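Local atomic coordinates of UPF0098 protein YbcL (Escherichia coli, PDB entry 1FUX), a protein that is of unknown function but belongs to the phosphatidylethanolamine-binding protein family of Raf kinase inhibitor protein homologues and forms a homodimer in the periplasm. Residues F3-N8 against A153-T158; T17-F22 against G30-S35; A49-D54 against Q121-A126; V68-A73 against E130-D135. One frame throughout, in Å; residues are numbered along the deposited sequence.

Interaction 1. Residues F3-N8 against A153-T158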
loop_
_atom_site.group_PDB
_atom_site.type_symbol
_atom_site.label_atom_id
_atom_site.label_comp_id
_atom_site.label_asym_id
_atom_site.label_seq_id
_atom_site.Cartn_x
_atom_site.Cartn_y
_atom_site.Cartn_z
ATOM N N PHE A 3 22.033 6.403 -15.481
ATOM C CA PHE A 3 21.058 5.288 -15.675
ATOM C C PHE A 3 19.802 5.770 -16.360
ATOM O O PHE A 3 19.201 6.763 -15.945
ATOM C CB PHE A 3 20.770 4.554 -14.396
ATOM C CG PHE A 3 19.979 3.282 -14.432
ATOM C CD1 PHE A 3 20.344 2.197 -15.217
ATOM C CD2 PHE A 3 18.831 3.154 -13.664
ATOM C CE1 PHE A 3 19.664 1.004 -15.227
ATOM C CE2 PHE A 3 18.132 1.961 -13.666
ATOM C CZ PHE A 3 18.519 0.876 -14.436
ATOM N N GLN A 4 19.379 5.150 -17.478
ATOM C CA GLN A 4 18.265 5.655 -18.249
ATOM C C GLN A 4 17.289 4.532 -18.678
ATOM O O GLN A 4 17.719 3.401 -18.615
ATOM C CB GLN A 4 18.770 6.352 -19.538
ATOM C CG GLN A 4 19.540 7.651 -19.381
ATOM C CD GLN A 4 20.640 7.821 -20.427
ATOM O OE1 GLN A 4 20.323 7.869 -21.601
ATOM N NE2 GLN A 4 21.890 7.887 -19.988
ATOM N N VAL A 5 16.089 4.893 -18.990
ATOM C CA VAL A 5 15.057 3.927 -19.445
ATOM C C VAL A 5 14.242 4.594 -20.533
ATOM O O VAL A 5 13.973 5.801 -20.530
ATOM C CB VAL A 5 14.158 3.398 -18.321
ATOM C CG1 VAL A 5 13.407 4.498 -17.625
ATOM C CG2 VAL A 5 13.172 2.336 -18.856
ATOM N N THR A 6 13.820 3.810 -21.547
ATOM C CA THR A 6 12.992 4.275 -22.626
ATOM C C THR A 6 11.802 3.300 -22.847
ATOM O O THR A 6 11.871 2.201 -22.312
ATOM C CB THR A 6 13.729 4.300 -23.987
ATOM O OG1 THR A 6 14.183 2.985 -24.343
ATOM C CG2 THR A 6 14.954 5.200 -23.875
ATOM N N SER A 7 10.840 3.738 -23.639
ATOM C CA SER A 7 9.707 2.857 -23.934
ATOM C C SER A 7 9.173 3.220 -25.325
ATOM O O SER A 7 9.047 4.372 -25.717
ATOM C CB SER A 7 8.556 2.911 -22.911
ATOM O OG SER A 7 7.419 2.209 -23.460
ATOM N N ASN A 8 8.655 2.179 -25.988
ATOM C CA ASN A 8 8.045 2.387 -27.308
ATOM C C ASN A 8 6.569 2.740 -27.182
ATOM O O ASN A 8 5.918 3.245 -28.112
ATOM C CB ASN A 8 8.192 1.089 -28.119
ATOM C CG ASN A 8 9.567 0.491 -28.205
ATOM O OD1 ASN A 8 10.548 1.140 -28.613
ATOM N ND2 ASN A 8 9.752 -0.799 -27.885
ATOM N N ALA A 153 20.848 2.936 -8.442
ATOM C CA ALA A 153 20.333 4.025 -9.230
ATOM C C ALA A 153 18.921 3.762 -9.749
ATOM O O ALA A 153 18.501 2.593 -9.743
ATOM C CB ALA A 153 21.217 4.264 -10.467
ATOM N N THR A 154 18.188 4.783 -10.163
ATOM C CA THR A 154 16.860 4.556 -10.732
ATOM C C THR A 154 16.656 5.488 -11.917
ATOM O O THR A 154 17.258 6.576 -12.097
ATOM C CB THR A 154 15.681 4.692 -9.727
ATOM O OG1 THR A 154 15.575 6.067 -9.350
ATOM C CG2 THR A 154 15.847 3.807 -8.496
ATOM N N ALA A 155 15.760 5.082 -12.843
ATOM C CA ALA A 155 15.361 5.904 -13.945
ATOM C C ALA A 155 13.833 5.742 -14.110
ATOM O O ALA A 155 13.352 4.626 -13.889
ATOM C CB ALA A 155 16.012 5.502 -15.268
ATOM N N GLU A 156 13.167 6.768 -14.536
ATOM C CA GLU A 156 11.705 6.613 -14.628
ATOM C C GLU A 156 11.073 7.379 -15.760
ATOM O O GLU A 156 11.618 8.326 -16.351
ATOM C CB GLU A 156 11.161 7.027 -13.240
ATOM C CG GLU A 156 11.204 8.506 -12.991
ATOM C CD GLU A 156 11.062 8.912 -11.537
ATOM O OE1 GLU A 156 10.000 9.430 -11.139
ATOM O OE2 GLU A 156 12.046 8.725 -10.784
ATOM N N ILE A 157 9.908 6.883 -16.196
ATOM C CA ILE A 157 9.061 7.549 -17.170
ATOM C C ILE A 157 7.710 7.821 -16.503
ATOM O O ILE A 157 7.230 6.901 -15.850
ATOM C CB ILE A 157 8.746 6.702 -18.429
ATOM C CG1 ILE A 157 10.116 6.215 -18.941
ATOM C CG2 ILE A 157 8.013 7.544 -19.456
ATOM C CD1 ILE A 157 10.028 4.993 -19.828
ATOM N N THR A 158 7.138 8.988 -16.685
ATOM C CA THR A 158 5.888 9.333 -16.011
ATOM C C THR A 158 4.768 9.814 -16.912
ATOM O O THR A 158 4.411 11.012 -16.983
ATOM C CB THR A 158 6.206 10.439 -14.955
ATOM O OG1 THR A 158 7.321 10.067 -14.139
ATOM C CG2 THR A 158 5.043 10.682 -14.004
HETATM O O HOH W 1 19.091 7.885 -13.466
#
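In Phe3, chi1 (-171°) sets CG anti to the backbone N, and the ring, turned further about chi2, brings CD2 to Thr154; the chi1 of Ile157 (-51°) sets CG1 anti to its carbonyl carbon, where it meets Val5. Phe3 CD2 is 3.6 Å from Thr154 C, which lies at the ring edge, near its plane. Phe3 CB rests against Ala153 CB. Ala155 CB meets segment 3-8 at two points, 3.5 Å from Phe3 O and 3.7 Å from Val5 CG1. That same Val5 methyl reaches on to Ile157 CG1 at 3.9 Å, while Ile157 CD1 goes further and touches Ser7 CB at 4.0 Å. The two strands run in roughly the same direction, 27° apart, with axes 5.7 Å apart at closest, but they belong to different antiparallel sheets: strand 4-6 pairs with 36-39, and strand 151-161 with 118-127. Every second residue of each segment therefore faces the other, Phe3, Val5 and Ser7 against Ala153, Ala155 and Ile157, as in a beta sandwich packed face to face. Val124 and Leu36 add to this apolar layer. The polar end of Ser7 is taken up by Ser35 and by the backbone of Glu9 and Ile10. Water 1 donates to both Phe3 O (2.7 Å) and Thr154 O (2.6 Å), tying the two backbones at one end. The union of the sheets here thus rests on van der Waals packing of one aromatic ring with small and branched aliphatic side chains, with this single water bridge as its polar element.

Interaction 2. Residues T17-F22 against G30-S35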
loop_
_atom_site.group_PDB
_atom_site.type_symbol
_atom_site.label_atom_id
_atom_site.label_comp_id
_atom_site.label_asym_id
_atom_site.label_seq_id
_atom_site.Cartn_x
_atom_site.Cartn_y
_atom_site.Cartn_z
ATOM N N THR A 17 -2.343 5.125 -23.527
ATOM C CA THR A 17 -3.389 4.622 -24.449
ATOM C C THR A 17 -4.183 3.543 -23.704
ATOM O O THR A 17 -3.785 3.009 -22.669
ATOM C CB THR A 17 -2.817 4.008 -25.720
ATOM O OG1 THR A 17 -2.032 2.893 -25.287
ATOM C CG2 THR A 17 -1.882 4.942 -26.472
ATOM N N THR A 18 -5.267 3.059 -24.329
ATOM C CA THR A 18 -6.152 2.083 -23.722
ATOM C C THR A 18 -5.480 0.769 -23.379
ATOM O O THR A 18 -5.955 0.014 -22.531
ATOM C CB THR A 18 -7.355 1.715 -24.644
ATOM O OG1 THR A 18 -6.891 1.335 -25.933
ATOM C CG2 THR A 18 -8.250 2.928 -24.757
ATOM N N SER A 19 -4.421 0.419 -24.098
ATOM C CA SER A 19 -3.681 -0.808 -23.876
ATOM C C SER A 19 -3.208 -0.849 -22.413
ATOM O O SER A 19 -3.083 -1.941 -21.877
ATOM C CB SER A 19 -2.418 -0.763 -24.773
ATOM O OG SER A 19 -1.829 -2.080 -24.660
ATOM N N HIS A 20 -2.874 0.315 -21.837
ATOM C CA HIS A 20 -2.315 0.326 -20.479
ATOM C C HIS A 20 -3.269 0.741 -19.383
ATOM O O HIS A 20 -2.825 1.055 -18.250
ATOM C CB HIS A 20 -1.017 1.188 -20.455
ATOM C CG HIS A 20 -0.182 0.904 -21.673
ATOM N ND1 HIS A 20 0.449 -0.270 -21.962
ATOM C CD2 HIS A 20 0.061 1.732 -22.737
ATOM C CE1 HIS A 20 1.041 -0.188 -23.147
ATOM N NE2 HIS A 20 0.840 1.031 -23.627
ATOM N N VAL A 21 -4.565 0.715 -19.619
ATOM C CA VAL A 21 -5.633 1.088 -18.667
ATOM C C VAL A 21 -6.197 -0.217 -18.107
ATOM O O VAL A 21 -6.127 -1.273 -18.778
ATOM C CB VAL A 21 -6.684 1.900 -19.441
ATOM C CG1 VAL A 21 -8.016 2.153 -18.725
ATOM C CG2 VAL A 21 -6.067 3.232 -19.823
ATOM N N PHE A 22 -6.511 -0.206 -16.819
ATOM C CA PHE A 22 -6.926 -1.432 -16.124
ATOM C C PHE A 22 -8.217 -1.998 -16.719
ATOM O O PHE A 22 -8.961 -1.313 -17.408
ATOM C CB PHE A 22 -7.169 -1.039 -14.653
ATOM C CG PHE A 22 -7.426 -2.168 -13.706
ATOM C CD1 PHE A 22 -6.575 -3.235 -13.626
ATOM C CD2 PHE A 22 -8.607 -2.201 -12.953
ATOM C CE1 PHE A 22 -6.779 -4.313 -12.777
ATOM C CE2 PHE A 22 -8.863 -3.288 -12.110
ATOM C CZ PHE A 22 -7.957 -4.329 -12.043
ATOM N N GLY A 30 -6.928 -2.515 -21.883
ATOM C CA GLY A 30 -6.189 -3.698 -22.281
ATOM C C GLY A 30 -5.386 -4.318 -21.141
ATOM O O GLY A 30 -4.893 -5.440 -21.261
ATOM N N ASN A 31 -5.204 -3.575 -20.056
ATOM C CA ASN A 31 -4.420 -4.012 -18.897
ATOM C C ASN A 31 -3.103 -4.673 -19.236
ATOM O O ASN A 31 -2.765 -5.769 -18.763
ATOM C CB ASN A 31 -5.371 -4.875 -18.026
ATOM C CG ASN A 31 -4.939 -4.988 -16.572
ATOM O OD1 ASN A 31 -4.331 -4.075 -16.008
ATOM N ND2 ASN A 31 -5.160 -6.117 -15.910
ATOM N N THR A 32 -2.315 -4.058 -20.144
ATOM C CA THR A 32 -1.042 -4.625 -20.571
ATOM C C THR A 32 0.133 -3.711 -20.161
ATOM O O THR A 32 -0.041 -2.531 -20.390
ATOM C CB THR A 32 -1.010 -4.681 -22.121
ATOM O OG1 THR A 32 -2.039 -5.627 -22.525
ATOM C CG2 THR A 32 0.286 -5.231 -22.683
ATOM N N SER A 33 1.219 -4.295 -19.686
ATOM C CA SER A 33 2.353 -3.457 -19.280
ATOM C C SER A 33 3.084 -3.006 -20.540
ATOM O O SER A 33 3.187 -3.769 -21.483
ATOM C CB SER A 33 3.308 -4.266 -18.438
ATOM O OG SER A 33 3.782 -5.465 -19.042
ATOM N N PRO A 34 3.525 -1.758 -20.558
ATOM C CA PRO A 34 4.353 -1.298 -21.686
ATOM C C PRO A 34 5.760 -1.843 -21.657
ATOM O O PRO A 34 6.330 -2.213 -20.613
ATOM C CB PRO A 34 4.309 0.220 -21.434
ATOM C CG PRO A 34 4.424 0.285 -19.931
ATOM C CD PRO A 34 3.382 -0.739 -19.474
ATOM N N SER A 35 6.424 -1.889 -22.844
ATOM C CA SER A 35 7.808 -2.318 -22.876
ATOM C C SER A 35 8.659 -1.214 -22.224
ATOM O O SER A 35 8.256 -0.069 -22.146
ATOM C CB SER A 35 8.375 -2.549 -24.294
ATOM O OG SER A 35 8.367 -1.302 -24.990
#
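Asn31, His20 and Ser19 carry this contact: Asn31 uses both backbone and side chain, His20 its ring, Ser19 mainly its carbonyl. Asn31 gives its backbone N to Val21 O over 2.8 Å, while its side chain lies beside that of Phe22, both pointing the same way with ring and amide planes 89° apart. OD1 comes up to the ring edge, 3.4 Å from Phe22 CD1. The amide is held further out as well, OD1 by the backbone N of Gly108 and ND2 by the hydroxyl of Tyr103, so both of its ends are fixed. His20 swings its ring back to the other segment: CG lies anti to the carbonyl carbon (chi1 -42°), and ND1 donates to Thr32 O at 2.8 Å with an N-H...O angle of 163°. The oxygen lies in the ring plane. Pro34 crosses one face of the imidazole in a CH-pi contact, its CB 4.1 Å from the ring centroid. The two segments flank the small hairpin of strands 23-24 and 27-28, in a loop region of the phosphatidylethanolamine-binding protein fold; the disulfide of Cys27 with Cys110 ties that hairpin to another loop. Ser19 works mainly through its backbone. Its O accepts from Thr32 N at 2.8 Å, and its OG sits 3.7 Å from Thr32 CB. One residue earlier, in the short 3-10 turn, Thr18 O receives Gly30 N almost straight at 2.8 Å. Gly30 approaches Ser19 so closely that a modelled beta carbon would fall only 3.0 Å from Ser19 CA.

Interaction 3. Residues A49-D54 against Q121-A126; sequences AVTVYD and QFKVWA
Trp125 and Thr51 cross over one face of the central antiparallel sheet of this phosphatidylethanolamine-binding protein fold, where strands 47-54 and 118-127 are neighbours. The indole meets the threonine at its edge: NE1 donates to Thr51 OG1 over 3.0 Å, with the oxygen in the ring plane. Thr51 holds OG1 between its backbone N and carbonyl carbon (chi1 54°), which presents it to the indole. Water 2 also reaches OG1, at 2.7 Å, and donates to Gln121 O. Above one indole face, toward the rim, runs the extended chain of Lys123, its CE 3.5 Å from the plane. Leu147 of helix 140-148 packs on Trp125, Thr51 and Ala49. A phenylalanine in place of Trp125 would probably leave Thr51 OG1 without its N-H partner and less firmly fixed in rotation. Further along this face, Tyr53 and Gln121 lie side by side, the amide NE2 at the ring edge of Tyr53, whose OH bonds to the carbonyl of Ser61. On the other face Val52 and Phe122 point the same way, and Val50 meets Val124. Backbone N-H...O pairs join Ala49 with Trp125, Thr51 with Lys123 and Tyr53 with Gln121, both ways each time. Between them the non-hydrogen-bonded pairs bring alpha carbons closer, 4.6 Å for Val52 and Phe122. Val52 CG1 sits over the middle of the Phe122 ring, 3.9 Å from its centroid and 12° off the normal.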
loop_
_atom_site.group_PDB
_atom_site.type_symbol
_atom_site.label_atom_id
_atom_site.label_comp_id
_atom_site.label_asym_id
_atom_site.label_seq_id
_atom_site.Cartn_x
_atom_site.Cartn_y
_atom_site.Cartn_z
ATOM N N ALA A 49 14.861 -4.093 -11.040
ATOM C CA ALA A 49 13.459 -4.218 -10.548
ATOM C C ALA A 49 12.672 -3.166 -11.279
ATOM O O ALA A 49 13.247 -2.162 -11.754
ATOM C CB ALA A 49 13.453 -4.080 -9.042
ATOM N N VAL A 50 11.349 -3.363 -11.457
ATOM C CA VAL A 50 10.545 -2.318 -12.082
ATOM C C VAL A 50 9.329 -2.074 -11.140
ATOM O O VAL A 50 8.770 -3.079 -10.711
ATOM C CB VAL A 50 10.026 -2.671 -13.490
ATOM C CG1 VAL A 50 9.022 -1.650 -14.037
ATOM C CG2 VAL A 50 11.256 -2.662 -14.422
ATOM N N THR A 51 8.984 -0.823 -10.884
ATOM C CA THR A 51 7.795 -0.568 -10.063
ATOM C C THR A 51 6.953 0.432 -10.818
ATOM O O THR A 51 7.430 1.269 -11.590
ATOM C CB THR A 51 8.064 -0.010 -8.636
ATOM O OG1 THR A 51 8.876 1.169 -8.689
ATOM C CG2 THR A 51 8.717 -1.070 -7.741
ATOM N N VAL A 52 5.610 0.453 -10.542
ATOM C CA VAL A 52 4.705 1.384 -11.168
ATOM C C VAL A 52 3.829 1.883 -9.999
ATOM O O VAL A 52 3.199 1.063 -9.303
ATOM C CB VAL A 52 3.806 0.808 -12.270
ATOM C CG1 VAL A 52 2.875 1.878 -12.820
ATOM C CG2 VAL A 52 4.698 0.165 -13.356
ATOM N N TYR A 53 3.868 3.185 -9.802
ATOM C CA TYR A 53 3.210 3.785 -8.635
ATOM C C TYR A 53 2.497 5.076 -8.972
ATOM O O TYR A 53 3.024 5.842 -9.785
ATOM C CB TYR A 53 4.281 4.093 -7.583
ATOM C CG TYR A 53 3.716 4.622 -6.249
ATOM C CD1 TYR A 53 3.158 3.754 -5.318
ATOM C CD2 TYR A 53 3.844 5.938 -5.954
ATOM C CE1 TYR A 53 2.661 4.285 -4.114
ATOM C CE2 TYR A 53 3.412 6.490 -4.735
ATOM C CZ TYR A 53 2.799 5.628 -3.855
ATOM O OH TYR A 53 2.369 6.152 -2.619
ATOM N N ASP A 54 1.297 5.250 -8.416
ATOM C CA ASP A 54 0.557 6.503 -8.610
ATOM C C ASP A 54 0.406 7.168 -7.248
ATOM O O ASP A 54 -0.414 6.779 -6.436
ATOM C CB ASP A 54 -0.833 6.124 -9.165
ATOM C CG ASP A 54 -1.758 7.317 -9.264
ATOM O OD1 ASP A 54 -1.324 8.479 -9.122
ATOM O OD2 ASP A 54 -2.984 7.074 -9.460
ATOM N N GLN A 121 4.163 6.708 -12.171
ATOM C CA GLN A 121 5.631 6.627 -12.212
ATOM C C GLN A 121 6.059 5.211 -12.526
ATOM O O GLN A 121 5.918 4.269 -11.732
ATOM C CB GLN A 121 6.261 7.085 -10.889
ATOM C CG GLN A 121 5.725 8.355 -10.286
ATOM C CD GLN A 121 5.917 8.762 -8.858
ATOM O OE1 GLN A 121 5.999 9.973 -8.527
ATOM N NE2 GLN A 121 5.996 7.930 -7.836
ATOM N N PHE A 122 6.632 5.040 -13.732
ATOM C CA PHE A 122 7.171 3.760 -14.187
ATOM C C PHE A 122 8.670 3.896 -13.911
ATOM O O PHE A 122 9.355 4.688 -14.575
ATOM C CB PHE A 122 6.960 3.495 -15.685
ATOM C CG PHE A 122 5.554 3.092 -16.047
ATOM C CD1 PHE A 122 4.496 4.005 -15.985
ATOM C CD2 PHE A 122 5.337 1.792 -16.447
ATOM C CE1 PHE A 122 3.211 3.568 -16.319
ATOM C CE2 PHE A 122 4.058 1.351 -16.780
ATOM C CZ PHE A 122 3.020 2.273 -16.727
ATOM N N LYS A 123 9.161 3.104 -12.975
ATOM C CA LYS A 123 10.534 3.260 -12.528
ATOM C C LYS A 123 11.342 1.986 -12.566
ATOM O O LYS A 123 10.932 0.905 -12.148
ATOM C CB LYS A 123 10.401 3.756 -11.059
ATOM C CG LYS A 123 11.716 3.967 -10.282
ATOM C CD LYS A 123 11.288 4.927 -9.149
ATOM C CE LYS A 123 12.314 5.090 -8.055
ATOM N NZ LYS A 123 11.690 5.830 -6.893
ATOM N N VAL A 124 12.561 2.063 -13.173
ATOM C CA VAL A 124 13.434 0.923 -13.167
ATOM C C VAL A 124 14.544 1.136 -12.138
ATOM O O VAL A 124 15.081 2.245 -12.043
ATOM C CB VAL A 124 14.117 0.739 -14.576
ATOM C CG1 VAL A 124 14.855 -0.582 -14.498
ATOM C CG2 VAL A 124 13.010 0.742 -15.621
ATOM N N TRP A 125 14.901 0.136 -11.387
ATOM C CA TRP A 125 15.875 0.125 -10.333
ATOM C C TRP A 125 17.056 -0.799 -10.636
ATOM O O TRP A 125 16.833 -1.958 -10.976
ATOM C CB TRP A 125 15.317 -0.419 -8.998
ATOM C CG TRP A 125 14.030 0.218 -8.570
ATOM C CD1 TRP A 125 12.827 0.185 -9.230
ATOM C CD2 TRP A 125 13.785 0.937 -7.347
ATOM N NE1 TRP A 125 11.854 0.882 -8.532
ATOM C CE2 TRP A 125 12.418 1.305 -7.352
ATOM C CE3 TRP A 125 14.608 1.266 -6.265
ATOM C CZ2 TRP A 125 11.863 2.011 -6.288
ATOM C CZ3 TRP A 125 14.045 1.985 -5.225
ATOM C CH2 TRP A 125 12.700 2.326 -5.247
ATOM N N ALA A 126 18.256 -0.289 -10.427
ATOM C CA ALA A 126 19.498 -1.040 -10.528
ATOM C C ALA A 126 19.877 -1.368 -9.079
ATOM O O ALA A 126 20.052 -0.433 -8.273
ATOM C CB ALA A 126 20.665 -0.288 -11.139
HETATM O O HOH W 2 7.336 3.371 -9.182
#

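Interaction 4. Residues V68-A73 against E130-D135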
loop_
_atom_site.group_PDB
_atom_site.type_symbol
_atom_site.label_atom_id
_atom_site.label_comp_id
_atom_site.label_asym_id
_atom_site.label_seq_id
_atom_site.Cartn_x
_atom_site.Cartn_y
_atom_site.Cartn_z
ATOM N N VAL A 68 8.062 -5.779 -10.028
ATOM C CA VAL A 68 8.730 -6.947 -10.591
ATOM C C VAL A 68 10.196 -6.872 -10.078
ATOM O O VAL A 68 10.743 -5.789 -10.227
ATOM C CB VAL A 68 9.035 -6.916 -12.107
ATOM C CG1 VAL A 68 9.546 -8.298 -12.565
ATOM C CG2 VAL A 68 7.878 -6.460 -12.913
ATOM N N VAL A 69 10.680 -7.953 -9.499
ATOM C CA VAL A 69 12.050 -7.839 -8.986
ATOM C C VAL A 69 12.799 -9.079 -9.458
ATOM O O VAL A 69 12.218 -9.988 -10.075
ATOM C CB VAL A 69 12.140 -7.715 -7.465
ATOM C CG1 VAL A 69 11.324 -6.535 -6.896
ATOM C CG2 VAL A 69 11.644 -8.966 -6.766
ATOM N N ASN A 70 14.101 -9.088 -9.104
ATOM C CA ASN A 70 14.947 -10.242 -9.430
ATOM C C ASN A 70 15.075 -10.408 -10.941
ATOM O O ASN A 70 15.273 -11.523 -11.462
ATOM C CB ASN A 70 14.517 -11.499 -8.700
ATOM C CG ASN A 70 14.534 -11.452 -7.169
ATOM O OD1 ASN A 70 15.133 -10.554 -6.606
ATOM N ND2 ASN A 70 13.898 -12.386 -6.483
ATOM N N ILE A 71 15.074 -9.286 -11.641
ATOM C CA ILE A 71 15.381 -9.304 -13.062
ATOM C C ILE A 71 16.909 -9.517 -13.107
ATOM O O ILE A 71 17.676 -8.736 -12.535
ATOM C CB ILE A 71 14.922 -8.075 -13.797
ATOM C CG1 ILE A 71 13.375 -7.916 -13.707
ATOM C CG2 ILE A 71 15.337 -8.201 -15.259
ATOM C CD1 ILE A 71 12.956 -6.492 -14.041
ATOM N N PRO A 72 17.336 -10.595 -13.749
ATOM C CA PRO A 72 18.771 -10.874 -13.846
ATOM C C PRO A 72 19.521 -9.686 -14.390
ATOM O O PRO A 72 19.151 -8.921 -15.282
ATOM C CB PRO A 72 18.881 -12.097 -14.756
ATOM C CG PRO A 72 17.536 -12.701 -14.771
ATOM C CD PRO A 72 16.523 -11.621 -14.412
ATOM N N ALA A 73 20.759 -9.493 -13.884
ATOM C CA ALA A 73 21.619 -8.390 -14.291
ATOM C C ALA A 73 21.946 -8.431 -15.779
ATOM O O ALA A 73 22.304 -7.388 -16.284
ATOM C CB ALA A 73 22.960 -8.363 -13.547
ATOM N N GLU A 130 21.702 -9.649 -5.814
ATOM C CA GLU A 130 21.168 -10.531 -6.843
ATOM C C GLU A 130 19.722 -10.935 -6.593
ATOM O O GLU A 130 18.985 -11.135 -7.560
ATOM C CB GLU A 130 22.018 -11.797 -6.978
ATOM C CG GLU A 130 21.329 -12.952 -7.678
ATOM C CD GLU A 130 22.113 -14.250 -7.667
ATOM O OE1 GLU A 130 23.138 -14.301 -8.396
ATOM O OE2 GLU A 130 21.698 -15.180 -6.942
ATOM N N LYS A 131 19.335 -11.240 -5.371
ATOM C CA LYS A 131 17.995 -11.721 -5.083
ATOM C C LYS A 131 17.425 -11.063 -3.824
ATOM O O LYS A 131 18.151 -11.028 -2.833
ATOM C CB LYS A 131 17.939 -13.215 -4.784
ATOM C CG LYS A 131 18.013 -14.212 -5.915
ATOM C CD LYS A 131 16.797 -14.267 -6.813
ATOM C CE LYS A 131 17.081 -15.224 -7.974
ATOM N NZ LYS A 131 15.848 -15.756 -8.602
ATOM N N ILE A 132 16.171 -10.658 -3.901
ATOM C CA ILE A 132 15.513 -10.117 -2.700
ATOM C C ILE A 132 14.338 -11.055 -2.462
ATOM O O ILE A 132 13.856 -11.617 -3.447
ATOM C CB ILE A 132 15.131 -8.645 -2.781
ATOM C CG1 ILE A 132 14.393 -8.193 -4.056
ATOM C CG2 ILE A 132 16.380 -7.774 -2.592
ATOM C CD1 ILE A 132 13.459 -7.024 -3.674
ATOM N N PRO A 133 14.031 -11.419 -1.230
ATOM C CA PRO A 133 13.015 -12.384 -0.918
ATOM C C PRO A 133 11.606 -11.864 -1.181
ATOM O O PRO A 133 10.970 -11.416 -0.243
ATOM C CB PRO A 133 13.206 -12.708 0.558
ATOM C CG PRO A 133 13.819 -11.460 1.103
ATOM C CD PRO A 133 14.702 -10.913 0.009
ATOM N N VAL A 134 11.153 -11.837 -2.419
ATOM C CA VAL A 134 9.794 -11.385 -2.687
ATOM C C VAL A 134 9.031 -12.552 -3.311
ATOM O O VAL A 134 9.603 -13.453 -3.938
ATOM C CB VAL A 134 9.581 -10.064 -3.397
ATOM C CG1 VAL A 134 10.825 -9.228 -3.582
ATOM C CG2 VAL A 134 8.678 -10.051 -4.613
ATOM N N ASP A 135 7.737 -12.551 -3.002
ATOM C CA ASP A 135 6.884 -13.581 -3.584
ATOM C C ASP A 135 5.576 -12.933 -3.993
ATOM O O ASP A 135 5.400 -11.703 -3.871
ATOM C CB ASP A 135 6.778 -14.788 -2.685
ATOM C CG ASP A 135 6.177 -14.530 -1.321
ATOM O OD1 ASP A 135 5.359 -13.602 -1.135
ATOM O OD2 ASP A 135 6.547 -15.339 -0.420
HETATM O O HOH W 3 16.909 -13.802 -10.726
#
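Asn70 OD1 accepts the backbone N of Ile132 at 2.9 Å, with an N-H...O angle of 164°, and is also neared by Lys131 CA. The other branch of the same amide, ND2, donates to Ile132 O over 3.1 Å, and that oxygen lies in the amide plane. One side chain thus pairs with both backbone polar groups of one residue. Asn70 has a backbone of positive phi (64°) at a point in strand 63-72 where its CB turns toward the loop 130-135. With chi1 at -60°, CG lies anti to the carbonyl carbon, which starts the amide toward the backbone of Ile132. Lys131 crosses it at about a right angle, its CD 3.5 Å from Asn70 ND2, and Lys131 NZ makes a weak bond to water 3, which donates to Asn70 O. An alanine at Asn70 would probably leave the N and O of Ile132 without these partners and hold the loop less firmly against strand 63-72. Next to the amide, Val69 provides an apolar contact: its CG1 is 3.9 Å from Ile132 CD1, the two side chains crossing at about a right angle. Its CG2 is modelled too close to Val134 CG1 for that contact to be trusted in detail. Val143, Met146 and Leu147 of helix 140-148 close over the same side chains. The loop leading into this helix is therefore joined to the sheet by a two-bond amide-to-backbone pairing, backed by aliphatic packing.

How the interactions relate
Interactions 1, 3 and 4 all reach one antiparallel sheet, in which 151-161, 118-127, 47-54 and 63-72 lie in that order. Interaction 3 sits at its middle, about 5 Å from the centre of the chain, and meets interaction 1 through Ala155 O and Val124 N, 2.8 Å apart, and interaction 4 through Val50 N and Val68 O, also 2.8 Å apart. Interaction 2 lies off to one side, its centre about 23 Å from that of interaction 4. It still reaches interaction 1, where Asn8 ND2 is 3.2 Å from Ser35 OG, and interaction 3, where Pro34 packs on Phe122. Along the chain, interaction 1 encloses the other three.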